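Local coordinates for p800 reaction center core protein (Heliobacterium modesticaldum, PDB 5V8K) that forms the homodimeric core of a photosynthetic reaction center, holding bacteriochlorophyll g antenna and electron-transfer pigments and contributing cysteines to a [4Fe-4S] cluster, at residues V111-K115 against F196-W200; T150-F154 against A166-A171; N339-I344 against G465-A471. All coordinates share one frame. Residues are numbered along the deposited sequence.

Contact 1: V111-K115 against F196-W200; sequences VTMGK and FEKDW. With GBF (Bacteriochlorophyll g), chain S.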
loop_
_atom_site.group_PDB
_atom_site.type_symbol
_atom_site.label_atom_id
_atom_site.label_comp_id
_atom_site.label_asym_id
_atom_site.label_seq_id
_atom_site.Cartn_x
_atom_site.Cartn_y
_atom_site.Cartn_z
ATOM N N VAL A 111 -42.205 -22.725 -17.719
ATOM C CA VAL A 111 -42.183 -21.394 -17.125
ATOM C C VAL A 111 -41.260 -20.499 -17.946
ATOM O O VAL A 111 -40.135 -20.887 -18.285
ATOM C CB VAL A 111 -41.720 -21.451 -15.657
ATOM C CG1 VAL A 111 -41.731 -20.059 -15.029
ATOM C CG2 VAL A 111 -42.589 -22.388 -14.865
ATOM N N THR A 112 -41.737 -19.300 -18.253
ATOM C CA THR A 112 -40.938 -18.235 -18.842
ATOM C C THR A 112 -40.541 -17.231 -17.765
ATOM O O THR A 112 -41.123 -17.180 -16.679
ATOM C CB THR A 112 -41.724 -17.526 -19.938
ATOM O OG1 THR A 112 -42.758 -16.746 -19.330
ATOM C CG2 THR A 112 -42.371 -18.523 -20.864
ATOM N N MET A 113 -39.536 -16.416 -18.081
ATOM C CA MET A 113 -39.097 -15.389 -17.144
ATOM C C MET A 113 -40.124 -14.265 -17.022
ATOM O O MET A 113 -40.267 -13.677 -15.947
ATOM C CB MET A 113 -37.721 -14.871 -17.579
ATOM C CG MET A 113 -36.595 -15.775 -17.070
ATOM S SD MET A 113 -34.886 -15.294 -17.383
ATOM C CE MET A 113 -34.776 -15.561 -19.151
ATOM N N GLY A 114 -40.867 -13.972 -18.094
ATOM C CA GLY A 114 -42.005 -13.071 -17.970
ATOM C C GLY A 114 -43.068 -13.587 -17.016
ATOM O O GLY A 114 -43.613 -12.824 -16.213
ATOM N N LYS A 115 -43.379 -14.885 -17.086
ATOM C CA LYS A 115 -44.334 -15.470 -16.141
ATOM C C LYS A 115 -43.820 -15.385 -14.713
ATOM O O LYS A 115 -44.557 -15.011 -13.793
ATOM C CB LYS A 115 -44.610 -16.938 -16.480
ATOM C CG LYS A 115 -45.520 -17.200 -17.666
ATOM C CD LYS A 115 -46.734 -16.279 -17.664
ATOM C CE LYS A 115 -47.790 -16.730 -18.656
ATOM N NZ LYS A 115 -48.639 -15.571 -19.022
ATOM N N PHE A 196 -35.302 -10.014 -23.619
ATOM C CA PHE A 196 -34.972 -10.500 -22.277
ATOM C C PHE A 196 -35.354 -11.967 -22.097
ATOM O O PHE A 196 -34.617 -12.723 -21.453
ATOM C CB PHE A 196 -35.639 -9.639 -21.198
ATOM C CG PHE A 196 -34.938 -8.335 -20.943
ATOM C CD1 PHE A 196 -33.659 -8.309 -20.395
ATOM C CD2 PHE A 196 -35.558 -7.124 -21.245
ATOM C CE1 PHE A 196 -33.017 -7.107 -20.159
ATOM C CE2 PHE A 196 -34.912 -5.912 -21.005
ATOM C CZ PHE A 196 -33.645 -5.905 -20.470
ATOM N N GLU A 197 -36.489 -12.403 -22.664
ATOM C CA GLU A 197 -36.853 -13.815 -22.541
ATOM C C GLU A 197 -35.794 -14.727 -23.154
ATOM O O GLU A 197 -35.741 -15.917 -22.805
ATOM C CB GLU A 197 -38.217 -14.103 -23.196
ATOM C CG GLU A 197 -39.375 -13.224 -22.692
ATOM C CD GLU A 197 -40.199 -13.852 -21.556
ATOM O OE1 GLU A 197 -41.356 -13.424 -21.367
ATOM O OE2 GLU A 197 -39.699 -14.756 -20.853
ATOM N N LYS A 198 -34.940 -14.189 -24.037
ATOM C CA LYS A 198 -33.933 -15.001 -24.717
ATOM C C LYS A 198 -32.817 -15.436 -23.778
ATOM O O LYS A 198 -32.326 -16.567 -23.886
ATOM C CB LYS A 198 -33.313 -14.236 -25.895
ATOM C CG LYS A 198 -34.166 -14.122 -27.159
ATOM C CD LYS A 198 -33.530 -13.135 -28.166
ATOM C CE LYS A 198 -34.303 -13.068 -29.491
ATOM N NZ LYS A 198 -34.282 -11.711 -30.120
ATOM N N ASP A 199 -32.375 -14.560 -22.873
ATOM C CA ASP A 199 -31.089 -14.752 -22.213
ATOM C C ASP A 199 -31.189 -14.435 -20.727
ATOM O O ASP A 199 -31.463 -13.291 -20.343
ATOM C CB ASP A 199 -30.004 -13.891 -22.883
ATOM C CG ASP A 199 -28.606 -14.493 -22.741
ATOM O OD1 ASP A 199 -28.118 -14.598 -21.589
ATOM O OD2 ASP A 199 -28.000 -14.860 -23.780
ATOM N N TRP A 200 -30.933 -15.458 -19.902
ATOM C CA TRP A 200 -30.913 -15.304 -18.450
ATOM C C TRP A 200 -29.859 -14.291 -18.001
ATOM O O TRP A 200 -30.035 -13.622 -16.980
ATOM C CB TRP A 200 -30.661 -16.667 -17.785
ATOM C CG TRP A 200 -29.378 -17.295 -18.200
ATOM C CD1 TRP A 200 -29.199 -18.215 -19.188
ATOM C CD2 TRP A 200 -28.078 -17.041 -17.656
ATOM N NE1 TRP A 200 -27.872 -18.548 -19.296
ATOM C CE2 TRP A 200 -27.160 -17.831 -18.377
ATOM C CE3 TRP A 200 -27.599 -16.211 -16.640
ATOM C CZ2 TRP A 200 -25.799 -17.829 -18.106
ATOM C CZ3 TRP A 200 -26.227 -16.198 -16.375
ATOM C CH2 TRP A 200 -25.345 -16.993 -17.108
HETATM MG MG GBF S . -36.290 -7.669 -14.070
HETATM C CHA GBF S . -36.659 -8.824 -10.733
HETATM C CHB GBF S . -35.894 -4.627 -12.896
HETATM C CHC GBF S . -36.772 -6.627 -17.347
HETATM C CHD GBF S . -37.726 -10.812 -15.025
HETATM N NA GBF S . -36.247 -6.902 -12.228
HETATM C C1A GBF S . -36.170 -7.429 -10.988
HETATM C C2A GBF S . -35.822 -6.541 -9.802
HETATM C C3A GBF S . -35.786 -5.205 -10.556
HETATM C C4A GBF S . -35.997 -5.614 -11.983
HETATM C CMA GBF S . -36.916 -4.275 -10.115
HETATM C CAA GBF S . -34.499 -6.807 -9.066
HETATM C CBA GBF S . -34.021 -5.689 -8.126
HETATM C CGA GBF S . -34.992 -5.552 -6.990
HETATM O O1A GBF S . -35.773 -4.613 -6.952
HETATM O O2A GBF S . -35.293 -6.755 -6.250
HETATM N NB GBF S . -36.194 -5.873 -14.990
HETATM C C1B GBF S . -36.054 -4.702 -14.368
HETATM C C2B GBF S . -35.893 -3.712 -15.336
HETATM C C3B GBF S . -36.142 -4.300 -16.581
HETATM C C4B GBF S . -36.442 -5.638 -16.293
HETATM C CMB GBF S . -35.535 -2.288 -15.027
HETATM C CAB GBF S . -36.089 -3.681 -17.943
HETATM C CBB GBF S . -35.707 -2.452 -18.264
HETATM N NC GBF S . -37.099 -8.535 -15.762
HETATM C C1C GBF S . -37.135 -8.013 -16.999
HETATM C C2C GBF S . -37.611 -8.714 -18.233
HETATM C C3C GBF S . -37.835 -9.905 -17.389
HETATM C C4C GBF S . -37.550 -9.768 -16.034
HETATM C CMC GBF S . -38.886 -8.068 -18.768
HETATM C CAC GBF S . -38.342 -11.187 -17.924
HETATM C CBC GBF S . -38.666 -11.392 -19.392
HETATM N ND GBF S . -37.050 -9.357 -13.245
HETATM C C1D GBF S . -37.499 -10.547 -13.602
HETATM C C2D GBF S . -37.845 -11.719 -12.564
HETATM C C3D GBF S . -37.458 -10.859 -11.533
HETATM C C4D GBF S . -37.007 -9.550 -11.872
HETATM C CMD GBF S . -38.385 -13.112 -12.680
HETATM C CAD GBF S . -37.320 -10.981 -10.056
HETATM O OBD GBF S . -37.676 -11.892 -9.214
HETATM C CBD GBF S . -36.834 -9.659 -9.526
HETATM C CGD GBF S . -37.844 -8.965 -8.641
HETATM O O1D GBF S . -37.588 -8.601 -7.497
HETATM O O2D GBF S . -39.173 -8.699 -9.146
HETATM C CED GBF S . -40.027 -7.819 -8.419
HETATM C C1 GBF S . -36.392 -6.819 -5.332
HETATM C C2 GBF S . -36.030 -6.268 -3.967
HETATM C C3 GBF S . -35.907 -7.023 -2.857
HETATM C C4 GBF S . -36.112 -8.497 -2.835
HETATM C C5 GBF S . -35.578 -6.396 -1.536
HETATM C C6 GBF S . -36.903 -6.064 -0.841
HETATM C C7 GBF S . -36.608 -5.278 0.412
HETATM C C8 GBF S . -37.510 -4.469 0.983
HETATM C C9 GBF S . -38.856 -4.324 0.336
HETATM C C10 GBF S . -37.115 -3.697 2.232
HETATM C C11 GBF S . -38.140 -3.694 3.372
HETATM C C12 GBF S . -38.049 -5.046 4.021
HETATM C C13 GBF S . -37.506 -5.308 5.229
HETATM C C14 GBF S . -37.515 -6.757 5.649
HETATM C C15 GBF S . -36.918 -4.256 6.172
HETATM O O HOH W 1 -38.064 -16.794 -20.805
HETATM O O HOH W 2 -34.042 -8.355 -14.103
#

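Contact 2: T150-F154 against A166-A171; sequences TGLSF and AGNHVA. With GBF (Bacteriochlorophyll g), chain P.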
loop_
_atom_site.group_PDB
_atom_site.type_symbol
_atom_site.label_atom_id
_atom_site.label_comp_id
_atom_site.label_asym_id
_atom_site.label_seq_id
_atom_site.Cartn_x
_atom_site.Cartn_y
_atom_site.Cartn_z
ATOM N N THR A 150 -50.540 -0.102 14.899
ATOM C CA THR A 150 -50.442 1.203 14.261
ATOM C C THR A 150 -51.800 1.752 13.816
ATOM O O THR A 150 -51.949 2.975 13.683
ATOM C CB THR A 150 -49.479 1.136 13.068
ATOM O OG1 THR A 150 -50.021 0.323 12.019
ATOM C CG2 THR A 150 -48.117 0.554 13.499
ATOM N N GLY A 151 -52.796 0.892 13.621
ATOM C CA GLY A 151 -53.961 1.271 12.852
ATOM C C GLY A 151 -53.614 1.307 11.367
ATOM O O GLY A 151 -52.533 0.904 10.942
ATOM N N LEU A 152 -54.562 1.801 10.575
ATOM C CA LEU A 152 -54.454 1.817 9.121
ATOM C C LEU A 152 -55.084 3.103 8.613
ATOM O O LEU A 152 -56.253 3.367 8.889
ATOM C CB LEU A 152 -55.150 0.600 8.496
ATOM C CG LEU A 152 -54.961 0.366 6.999
ATOM C CD1 LEU A 152 -53.501 0.155 6.633
ATOM C CD2 LEU A 152 -55.809 -0.825 6.575
ATOM N N SER A 153 -54.316 3.902 7.876
ATOM C CA SER A 153 -54.830 5.135 7.296
ATOM C C SER A 153 -54.247 5.308 5.902
ATOM O O SER A 153 -53.118 4.899 5.634
ATOM C CB SER A 153 -54.495 6.356 8.161
ATOM O OG SER A 153 -54.720 7.559 7.446
ATOM N N PHE A 154 -55.030 5.911 5.011
ATOM C CA PHE A 154 -54.581 6.161 3.646
ATOM C C PHE A 154 -54.479 7.650 3.346
ATOM O O PHE A 154 -54.590 8.057 2.192
ATOM C CB PHE A 154 -55.494 5.465 2.639
ATOM C CG PHE A 154 -55.470 3.973 2.756
ATOM C CD1 PHE A 154 -54.483 3.221 2.129
ATOM C CD2 PHE A 154 -56.416 3.317 3.521
ATOM C CE1 PHE A 154 -54.456 1.848 2.257
ATOM C CE2 PHE A 154 -56.395 1.949 3.649
ATOM C CZ PHE A 154 -55.416 1.210 3.018
ATOM N N ALA A 166 -48.482 2.072 7.668
ATOM C CA ALA A 166 -49.194 0.840 7.364
ATOM C C ALA A 166 -49.975 0.968 6.064
ATOM O O ALA A 166 -49.939 0.067 5.222
ATOM C CB ALA A 166 -50.129 0.471 8.520
ATOM N N GLY A 167 -50.707 2.068 5.889
ATOM C CA GLY A 167 -51.410 2.278 4.634
ATOM C C GLY A 167 -50.478 2.250 3.434
ATOM O O GLY A 167 -50.839 1.739 2.368
ATOM N N ASN A 168 -49.265 2.797 3.594
ATOM C CA ASN A 168 -48.287 2.784 2.506
ATOM C C ASN A 168 -47.989 1.359 2.057
ATOM O O ASN A 168 -47.873 1.090 0.858
ATOM C CB ASN A 168 -47.005 3.482 2.939
ATOM C CG ASN A 168 -45.875 3.278 1.959
ATOM O OD1 ASN A 168 -45.858 3.875 0.885
ATOM N ND2 ASN A 168 -44.924 2.419 2.311
ATOM N N HIS A 169 -47.896 0.422 3.004
ATOM C CA HIS A 169 -47.603 -0.961 2.636
ATOM C C HIS A 169 -48.779 -1.602 1.919
ATOM O O HIS A 169 -48.610 -2.223 0.861
ATOM C CB HIS A 169 -47.226 -1.761 3.869
ATOM C CG HIS A 169 -45.893 -1.385 4.416
ATOM N ND1 HIS A 169 -45.687 -0.224 5.129
ATOM C CD2 HIS A 169 -44.685 -1.974 4.299
ATOM C CE1 HIS A 169 -44.417 -0.141 5.468
ATOM N NE2 HIS A 169 -43.788 -1.186 4.970
ATOM N N VAL A 170 -49.977 -1.442 2.471
ATOM C CA VAL A 170 -51.178 -1.985 1.848
ATOM C C VAL A 170 -51.348 -1.411 0.451
ATOM O O VAL A 170 -51.760 -2.116 -0.482
ATOM C CB VAL A 170 -52.401 -1.697 2.738
ATOM C CG1 VAL A 170 -53.675 -2.267 2.123
ATOM C CG2 VAL A 170 -52.192 -2.268 4.125
ATOM N N ALA A 171 -51.017 -0.127 0.272
ATOM C CA ALA A 171 -51.167 0.479 -1.046
ATOM C C ALA A 171 -50.196 -0.157 -2.021
ATOM O O ALA A 171 -50.564 -0.483 -3.151
ATOM C CB ALA A 171 -50.971 1.992 -0.969
HETATM MG MG GBF P . -46.228 6.084 0.102
HETATM C CHA GBF P . -43.460 7.771 1.414
HETATM C CHB GBF P . -47.999 6.952 2.716
HETATM C CHC GBF P . -48.941 5.013 -1.788
HETATM C CHD GBF P . -44.176 5.393 -2.750
HETATM N NA GBF P . -45.821 7.117 1.721
HETATM C C1A GBF P . -44.726 7.703 2.226
HETATM C C2A GBF P . -45.077 8.854 3.109
HETATM C C3A GBF P . -46.236 8.168 3.837
HETATM C C4A GBF P . -46.715 7.341 2.692
HETATM C CMA GBF P . -45.935 7.257 5.032
HETATM C CAA GBF P . -45.562 10.017 2.253
HETATM C CBA GBF P . -45.539 11.360 2.956
HETATM C CGA GBF P . -45.968 12.386 1.928
HETATM O O1A GBF P . -46.513 12.019 0.897
HETATM O O2A GBF P . -45.903 13.811 2.231
HETATM N NB GBF P . -48.225 6.028 0.439
HETATM C C1B GBF P . -48.796 6.358 1.598
HETATM C C2B GBF P . -50.163 6.106 1.493
HETATM C C3B GBF P . -50.384 5.572 0.218
HETATM C C4B GBF P . -49.139 5.527 -0.403
HETATM C CMB GBF P . -51.168 6.353 2.600
HETATM C CAB GBF P . -51.661 5.136 -0.413
HETATM C CBB GBF P . -52.878 5.316 0.042
HETATM N NC GBF P . -46.467 5.378 -1.810
HETATM C C1C GBF P . -47.602 4.984 -2.401
HETATM C C2C GBF P . -47.725 4.409 -3.763
HETATM C C3C GBF P . -46.275 4.609 -3.913
HETATM C C4C GBF P . -45.607 5.124 -2.809
HETATM C CMC GBF P . -48.136 2.946 -3.671
HETATM C CAC GBF P . -45.527 4.252 -5.152
HETATM C CBC GBF P . -46.200 3.682 -6.379
HETATM N ND GBF P . -44.370 6.414 -0.584
HETATM C C1D GBF P . -43.610 6.135 -1.617
HETATM C C2D GBF P . -42.082 6.647 -1.716
HETATM C C3D GBF P . -42.220 7.241 -0.464
HETATM C C4D GBF P . -43.479 7.124 0.190
HETATM C CMD GBF P . -40.997 6.508 -2.720
HETATM C CAD GBF P . -41.404 8.165 0.357
HETATM O OBD GBF P . -40.161 8.418 0.422
HETATM C CBD GBF P . -42.195 8.535 1.563
HETATM C CGD GBF P . -41.543 8.122 2.852
HETATM O O1D GBF P . -41.537 6.975 3.237
HETATM O O2D GBF P . -40.922 9.065 3.735
HETATM C CED GBF P . -40.134 8.535 4.800
#

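Contact 3: N339-I344 against G465-A471; sequences NTIADI and GSFVAVA. With GB0 (Bacteriochlorophyll g'), chain C.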
loop_
_atom_site.group_PDB
_atom_site.type_symbol
_atom_site.label_atom_id
_atom_site.label_comp_id
_atom_site.label_asym_id
_atom_site.label_seq_id
_atom_site.Cartn_x
_atom_site.Cartn_y
_atom_site.Cartn_z
ATOM N N ASN A 339 -5.732 23.736 0.530
ATOM C CA ASN A 339 -6.166 23.896 1.916
ATOM C C ASN A 339 -5.364 23.047 2.895
ATOM O O ASN A 339 -5.145 23.468 4.037
ATOM C CB ASN A 339 -7.635 23.549 2.037
ATOM C CG ASN A 339 -8.510 24.619 1.517
ATOM O OD1 ASN A 339 -8.028 25.700 1.207
ATOM N ND2 ASN A 339 -9.814 24.339 1.406
ATOM N N THR A 340 -4.944 21.852 2.478
ATOM C CA THR A 340 -4.143 20.985 3.340
ATOM C C THR A 340 -2.794 21.622 3.619
ATOM O O THR A 340 -2.335 21.652 4.766
ATOM C CB THR A 340 -3.947 19.609 2.681
ATOM O OG1 THR A 340 -5.192 18.922 2.594
ATOM C CG2 THR A 340 -2.987 18.697 3.444
ATOM N N ILE A 341 -2.146 22.120 2.557
ATOM C CA ILE A 341 -0.852 22.790 2.671
ATOM C C ILE A 341 -0.972 24.002 3.581
ATOM O O ILE A 341 -0.091 24.263 4.396
ATOM C CB ILE A 341 -0.324 23.165 1.274
ATOM C CG1 ILE A 341 0.145 21.897 0.569
ATOM C CG2 ILE A 341 0.828 24.166 1.325
ATOM C CD1 ILE A 341 0.466 22.167 -0.891
ATOM N N ALA A 342 -2.070 24.751 3.447
ATOM C CA ALA A 342 -2.367 25.889 4.309
ATOM C C ALA A 342 -2.538 25.475 5.786
ATOM O O ALA A 342 -1.950 26.092 6.675
ATOM C CB ALA A 342 -3.628 26.599 3.780
ATOM N N ASP A 343 -3.357 24.446 6.062
ATOM C CA ASP A 343 -3.538 23.945 7.427
ATOM C C ASP A 343 -2.223 23.432 8.018
ATOM O O ASP A 343 -1.952 23.623 9.202
ATOM C CB ASP A 343 -4.595 22.829 7.444
ATOM C CG ASP A 343 -6.020 23.342 7.452
ATOM O OD1 ASP A 343 -6.272 24.397 8.082
ATOM O OD2 ASP A 343 -6.895 22.694 6.803
ATOM N N ILE A 344 -1.425 22.724 7.225
ATOM C CA ILE A 344 -0.189 22.136 7.720
ATOM C C ILE A 344 0.760 23.222 8.201
ATOM O O ILE A 344 1.336 23.117 9.289
ATOM C CB ILE A 344 0.464 21.266 6.638
ATOM C CG1 ILE A 344 -0.263 19.903 6.497
ATOM C CG2 ILE A 344 1.953 20.992 6.944
ATOM C CD1 ILE A 344 0.195 19.112 5.247
ATOM N N GLY A 465 -12.942 19.749 3.728
ATOM C CA GLY A 465 -12.259 20.863 3.105
ATOM C C GLY A 465 -10.756 20.725 3.018
ATOM O O GLY A 465 -10.120 21.505 2.301
ATOM N N SER A 466 -10.197 19.702 3.659
ATOM C CA SER A 466 -8.770 19.585 3.904
ATOM C C SER A 466 -8.505 18.127 4.247
ATOM O O SER A 466 -9.398 17.431 4.724
ATOM C CB SER A 466 -8.330 20.539 5.036
ATOM O OG SER A 466 -6.959 20.360 5.364
ATOM N N PHE A 467 -7.267 17.664 4.013
ATOM C CA PHE A 467 -6.916 16.310 4.406
ATOM C C PHE A 467 -6.496 16.238 5.882
ATOM O O PHE A 467 -6.469 15.135 6.455
ATOM C CB PHE A 467 -5.780 15.726 3.518
ATOM C CG PHE A 467 -6.078 15.700 2.050
ATOM C CD1 PHE A 467 -7.335 15.378 1.587
ATOM C CD2 PHE A 467 -5.085 16.025 1.130
ATOM C CE1 PHE A 467 -7.604 15.355 0.241
ATOM C CE2 PHE A 467 -5.340 16.003 -0.219
ATOM C CZ PHE A 467 -6.613 15.672 -0.670
ATOM N N VAL A 468 -6.157 17.363 6.506
ATOM C CA VAL A 468 -5.788 17.411 7.919
ATOM C C VAL A 468 -6.774 18.273 8.682
ATOM O O VAL A 468 -7.701 18.836 8.088
ATOM C CB VAL A 468 -4.353 17.926 8.115
ATOM C CG1 VAL A 468 -3.381 16.987 7.446
ATOM C CG2 VAL A 468 -4.198 19.290 7.545
ATOM N N ALA A 469 -6.590 18.368 10.003
ATOM C CA ALA A 469 -7.437 19.208 10.841
ATOM C C ALA A 469 -7.251 20.680 10.521
ATOM O O ALA A 469 -6.144 21.136 10.228
ATOM C CB ALA A 469 -7.152 18.990 12.338
ATOM N N VAL A 470 -8.370 21.410 10.579
ATOM C CA VAL A 470 -8.393 22.847 10.368
ATOM C C VAL A 470 -7.496 23.539 11.381
ATOM O O VAL A 470 -7.626 23.331 12.593
ATOM C CB VAL A 470 -9.831 23.364 10.498
ATOM C CG1 VAL A 470 -9.867 24.854 10.341
ATOM C CG2 VAL A 470 -10.749 22.718 9.479
ATOM N N ALA A 471 -6.631 24.432 10.897
ATOM C CA ALA A 471 -5.731 25.161 11.782
ATOM C C ALA A 471 -6.410 26.406 12.350
ATOM O O ALA A 471 -7.419 26.886 11.842
ATOM C CB ALA A 471 -4.452 25.536 11.036
HETATM C C1 GB0 C . -7.356 3.677 -1.069
HETATM C C2 GB0 C . -8.113 4.862 -0.548
HETATM C C3 GB0 C . -7.522 5.647 0.319
HETATM C C4 GB0 C . -6.133 5.396 0.790
HETATM C C5 GB0 C . -8.290 6.798 0.825
HETATM C C6 GB0 C . -7.520 8.070 0.600
HETATM N NB GB0 C . -1.368 1.924 6.373
HETATM N ND GB0 C . -5.019 2.642 7.720
HETATM C C10 GB0 C . -10.030 10.966 1.042
HETATM C C11 GB0 C . -10.060 12.166 0.119
HETATM C C12 GB0 C . -10.501 13.385 0.895
HETATM C C13 GB0 C . -11.013 14.441 0.247
HETATM C C14 GB0 C . -11.198 14.418 -1.230
HETATM C C15 GB0 C . -11.405 15.706 0.958
HETATM C C1A GB0 C . -5.262 1.654 4.788
HETATM C C1B GB0 C . -1.034 1.183 5.318
HETATM C C1C GB0 C . -1.436 3.171 9.196
HETATM C C1D GB0 C . -5.611 3.004 8.824
HETATM C C2A GB0 C . -5.519 0.799 3.566
HETATM C C2B GB0 C . 0.332 0.977 5.362
HETATM C C2C GB0 C . -1.045 3.849 10.460
HETATM C C2D GB0 C . -7.179 3.164 8.973
HETATM C C3A GB0 C . -4.244 -0.012 3.506
HETATM C C3B GB0 C . 0.843 1.600 6.477
HETATM C C3C GB0 C . -2.483 3.931 10.794
HETATM C C3D GB0 C . -7.307 2.787 7.639
HETATM C C4A GB0 C . -3.418 0.810 4.452
HETATM C C4B GB0 C . -0.259 2.153 7.129
HETATM C C4C GB0 C . -3.365 3.377 9.883
HETATM C C4D GB0 C . -6.118 2.472 6.909
HETATM C C7 GB0 C . -8.336 9.199 1.161
HETATM C C8 GB0 C . -9.238 9.846 0.417
HETATM C C9 GB0 C . -9.499 9.417 -0.991
HETATM C CAA GB0 C . -5.736 1.614 2.299
HETATM C CAB GB0 C . 2.305 1.574 6.757
HETATM C CAC GB0 C . -3.048 4.547 12.012
HETATM C CAD GB0 C . -8.442 2.615 6.727
HETATM C CBA GB0 C . -6.151 0.721 1.133
HETATM C CBB GB0 C . 2.900 1.833 7.874
HETATM C CBC GB0 C . -2.191 5.172 13.088
HETATM C CBD GB0 C . -7.898 2.169 5.402
HETATM C CED GB0 C . -10.030 3.796 2.775
HETATM C CGA GB0 C . -6.443 1.545 -0.100
HETATM C CGD GB0 C . -8.302 3.199 4.414
HETATM C CHA GB0 C . -6.432 2.034 5.614
HETATM C CHB GB0 C . -2.056 0.719 4.366
HETATM C CHC GB0 C . -0.213 2.861 8.426
HETATM C CHD GB0 C . -4.821 3.359 10.010
HETATM C CMA GB0 C . -4.340 -1.460 4.040
HETATM C CMB GB0 C . 1.178 0.296 4.349
HETATM C CMC GB0 C . -0.239 2.885 11.338
HETATM C CMD GB0 C . -8.087 3.556 10.058
HETATM N NA GB0 C . -4.087 1.467 5.394
HETATM N NC GB0 C . -2.678 2.896 8.837
HETATM O O1A GB0 C . -5.835 1.387 -1.151
HETATM O O1D GB0 C . -7.772 4.294 4.283
HETATM O O2A GB0 C . -7.242 2.751 0.021
HETATM O O2D GB0 C . -9.418 2.846 3.610
HETATM O OBD GB0 C . -9.711 2.685 6.849
HETATM MG MG GB0 C . -3.253 1.999 7.112
#

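Contact 1: V111-K115 against F196-W200
Glu-197 lays its carboxylate over the first turn of helix 113-137, where Gly-114 N donates to Glu-197 OE2 at 3.1 Å. A side chain at position 114 would run into this carboxylate, so the glycine is what lets the acid come down on the helix end. Water 1 adds a second link: it accepts from Met-113 N at 3.1 Å and donates to Glu-197 OE2 at 2.6 Å and to Glu-197 O at 3.2 Å. Thr-112 is the N-cap, its OG1 accepting from Lys-115 N at 3.0 Å. Alongside, Met-113 reaches across to the other backbone, with its CE 3.7 Å from Phe-196 O and 3.9 Å from Trp-200 N. Asp-199 in turn caps helix 200-224 through Glu-201 N and forms a salt bridge to Arg-288.

The bacteriochlorophyll g lies against both segments. Its CBC atom lies 3.6 Å from both Glu-197 CD and Gly-114 N, and the Phe-196 ring sets one face over its CHC atom. The magnesium takes water 2 at 2.4 Å. First-turn NH groups have no carbonyl one turn back within the helix; here Glu-197 serves Gly-114 N, water 1 Met-113 N and the Thr-112 cap Lys-115 N, so the carboxylate ties the loop before helix 200-224 to that helix start.

Contact 2: T150-F154 against A166-A171
Apolar contacts come first. Leu-152 turns its CD1 onto helix 162-186, 3.9 Å from Ala-166 CB and 3.7 Å from Val-170 CG2, thus touching two residues one helical turn apart. Two residues further along the loop, Phe-154 CZ meets Val-170 CG1 at 4.0 Å, near the plane of the ring.

Polar contacts are few: one CA-H...O contact crosses, Ser-153 O approaching Gly-167 CA at 3.3 Å with an angle of 155° at the hydrogen. A side chain at 167 would collide with that carbonyl, so glycine gives the loop its close approach. Within the loop, Thr-150 OG1 donates to Gly-151 O at 2.8 Å, and both atoms lie against the methyl group of Ala-166. The loop is held further by backbone bonds from Ser-153 to Ala-163 and from Thr-150 and Gly-151 to the end of helix 113-137.

Pigment contacts are the third kind. Asn-168, directed away from the loop, supplies the magnesium ligand of one bacteriochlorophyll g, whose CAB is 3.3 Å from Ala-171 CB and whose CBB is 3.4 Å from Phe-154 CD1. Next to it, His-169 NE2 ligates the magnesium of another. The helix thus bears axial ligands with the pigments gathered around it, as in the six-helix antenna domain of type I reaction centers, to which helix 162-186 probably belongs.

Contact 3: N339-I344 against G465-A471
A buried carboxylate gripped by a loop is the striking feature: Asp-343 OD1 accepts from Ala-471 N at 2.8 Å, while Asp-343 OD2 accepts from Ser-466 OG at 2.7 Å and is also hydrogen-bonded to the hydroxyl of Tyr-358. Two further side chains on the last turns of helix 311-344 hold the same loop. Thr-340 OG1 accepts from Phe-467 N at 2.8 Å and is also bonded to Ala-336 O. Asn-339 ND2 donates to Gly-465 O at 3.0 Å, while its OD1 is bonded to Ile-359 N. Next to this polar row Val-468 CG2 packs 3.6 Å from Asp-343 CB and 4.1 Å from Ile-344 CG1. Phe-467 CE1 touches C13 in the tail of bacteriochlorophyll g' at 3.5 Å. The loop, running from helix 449-459 to helix 475-488, is thus clamped to the C-terminal end of helix 311-344, and the second subunit packs beside both, with its Leu-526 on Thr-340 and its Phe-514 on Val-468.

Contacts 1 and 2 belong to the N-terminal antenna helices, contact 3 to the later part of the chain. Contact 1 joins the start of helix 113-137 to the approach to helix 200-224, and the whole of contact 2, which sets the loop 150-154 on helix 162-186, falls in the chain between those two segments; their centres are 34 Å apart. Contact 3, at the end of helix 311-344, follows in series, its centre 55 Å from contact 1, across the chain's centre, and 50 Å from contact 2. None touches another. All three pin a loop against a helix beside bound pigment, the first two among antenna bacteriochlorophylls, the third beside a bacteriochlorophyll g' tail and the second subunit.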